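Local coordinates for protein nsp9 (Porcine coronavirus HKU15, PDB 5YM6) that probably binds single-stranded nucleic acid as a small replicase subunit, with dimerization enhancing its affinity, at residues Gln88-Ser92 against Leu93-Met97. Residues are numbered along the deposited sequence; the frame is centred on the assembly and turned at random.
Sequences QNISS and LNRGM
The carboxamide of N94 meets S91 through its oxygen: OD1 lies 3.0 Å from S91 OG, at most a weak hydrogen bond, since the hydroxyl proton has another acceptor within reach. A water donates to N94 OD1 at 3.1 Å and accepts a weak bond from S91 N, bridging the two residues. V31 and V40 pack against the N94 side chain. The guanidinium of R95 forms a long, weak ion pair with D66 through NH2, while the methylenes beneath it do the touching: R95 CG lies 3.6 Å from I90 CG2, the I90 and R95 side chains crossing obliquely, and R95 CG and CD both approach S91 O. S91 is the N-cap of the helix. With chi1 at 66°, its OG lies between the backbone N and carbonyl carbon and accepts from N94 N at 3.2 Å, N-H...O angle 149°. N94 N also makes a weak bond to S91 O, the principal donor to which is R95 N at 3.0 Å. One residue on, G96 N bonds to S92 O, continuing this i to i+4 pattern. S91 thus caps the first turn with both hydroxyl and carbonyl oxygen. The contact joins the loop after strand 82-86 to helix 92-105. I90 packs on I38 and V40 of strand 36-44, seating the helix start against the barrel sheet, while S92, L93, R95 and M97 pack on S92, R95, L93 and G96 of the second subunit, respectively, helix-helix packing consistent with the nsp9 dimer interface.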
loop_
_atom_site.group_PDB
_atom_site.type_symbol
_atom_site.label_atom_id
_atom_site.label_comp_id
_atom_site.label_asym_id
_atom_site.label_seq_id
_atom_site.Cartn_x
_atom_site.Cartn_y
_atom_site.Cartn_z
ATOM N N GLN B 88 -5.619 -14.510 -5.262
ATOM C CA GLN B 88 -6.145 -15.077 -4.025
ATOM C C GLN B 88 -5.047 -15.200 -2.967
ATOM O O GLN B 88 -3.925 -15.605 -3.275
ATOM C CB GLN B 88 -6.798 -16.436 -4.273
ATOM C CG GLN B 88 -7.446 -16.988 -3.001
ATOM C CD GLN B 88 -8.274 -18.233 -3.229
ATOM O OE1 GLN B 88 -7.975 -19.039 -4.106
ATOM N NE2 GLN B 88 -9.327 -18.397 -2.429
ATOM N N ASN B 89 -5.391 -14.800 -1.743
ATOM C CA ASN B 89 -4.532 -14.926 -0.558
ATOM C C ASN B 89 -3.342 -13.981 -0.528
ATOM O O ASN B 89 -2.449 -14.118 0.301
ATOM C CB ASN B 89 -4.036 -16.368 -0.416
ATOM C CG ASN B 89 -5.150 -17.323 -0.093
ATOM O OD1 ASN B 89 -6.097 -16.970 0.617
ATOM N ND2 ASN B 89 -5.055 -18.537 -0.613
ATOM N N ILE B 90 -3.322 -13.006 -1.423
ATOM C CA ILE B 90 -2.240 -12.045 -1.393
ATOM C C ILE B 90 -2.386 -11.197 -0.109
ATOM O O ILE B 90 -3.494 -10.974 0.375
ATOM C CB ILE B 90 -2.231 -11.191 -2.680
ATOM C CG1 ILE B 90 -0.797 -10.832 -3.076
ATOM C CG2 ILE B 90 -3.178 -10.030 -2.580
ATOM C CD1 ILE B 90 -0.090 -11.982 -3.779
ATOM N N SER B 91 -1.265 -10.785 0.468
ATOM C CA SER B 91 -1.287 -10.076 1.754
ATOM C C SER B 91 -1.956 -8.708 1.695
ATOM O O SER B 91 -2.010 -8.069 0.641
ATOM C CB SER B 91 0.131 -9.910 2.287
ATOM O OG SER B 91 0.907 -9.055 1.469
ATOM N N SER B 92 -2.467 -8.265 2.842
ATOM C CA SER B 92 -3.075 -6.948 2.942
ATOM C C SER B 92 -2.028 -5.868 2.639
ATOM O O SER B 92 -2.367 -4.818 2.099
ATOM C CB SER B 92 -3.690 -6.732 4.329
ATOM O OG SER B 92 -5.018 -7.257 4.409
ATOM N N LEU B 93 -0.766 -6.126 2.983
ATOM C CA LEU B 93 0.297 -5.143 2.726
ATOM C C LEU B 93 0.511 -4.972 1.225
ATOM O O LEU B 93 0.747 -3.869 0.729
ATOM C CB LEU B 93 1.614 -5.559 3.368
ATOM C CG LEU B 93 2.745 -4.528 3.386
ATOM C CD1 LEU B 93 2.572 -3.594 4.556
ATOM C CD2 LEU B 93 4.100 -5.211 3.491
ATOM N N ASN B 94 0.442 -6.079 0.504
ATOM C CA ASN B 94 0.661 -6.018 -0.932
ATOM C C ASN B 94 -0.535 -5.406 -1.636
ATOM O O ASN B 94 -0.369 -4.742 -2.645
ATOM C CB ASN B 94 0.963 -7.410 -1.499
ATOM C CG ASN B 94 2.388 -7.844 -1.239
ATOM O OD1 ASN B 94 2.654 -9.019 -0.969
ATOM N ND2 ASN B 94 3.314 -6.891 -1.280
ATOM N N ARG B 95 -1.734 -5.634 -1.105
ATOM C CA ARG B 95 -2.931 -4.995 -1.639
ATOM C C ARG B 95 -2.784 -3.483 -1.505
ATOM O O ARG B 95 -3.080 -2.737 -2.441
ATOM C CB ARG B 95 -4.195 -5.487 -0.928
ATOM C CG ARG B 95 -4.528 -6.966 -1.223
ATOM C CD ARG B 95 -5.469 -7.584 -0.185
ATOM N NE ARG B 95 -6.838 -7.075 -0.267
ATOM C CZ ARG B 95 -7.825 -7.670 -0.938
ATOM N NH1 ARG B 95 -9.033 -7.123 -0.956
ATOM N NH2 ARG B 95 -7.607 -8.809 -1.596
ATOM N N GLY B 96 -2.301 -3.035 -0.351
ATOM C CA GLY B 96 -2.084 -1.610 -0.139
ATOM C C GLY B 96 -1.110 -1.017 -1.140
ATOM O O GLY B 96 -1.327 0.077 -1.640
ATOM N N MET B 97 -0.026 -1.729 -1.411
ATOM C CA MET B 97 0.949 -1.276 -2.408
ATOM C C MET B 97 0.297 -1.010 -3.774
ATOM O O MET B 97 0.534 0.022 -4.412
ATOM C CB MET B 97 2.061 -2.317 -2.575
ATOM C CG MET B 97 3.061 -2.398 -1.436
ATOM S SD MET B 97 4.129 -0.962 -1.355
ATOM C CE MET B 97 5.028 -1.066 -2.906
HETATM O O HOH W 1 1.698 -11.920 -0.747
#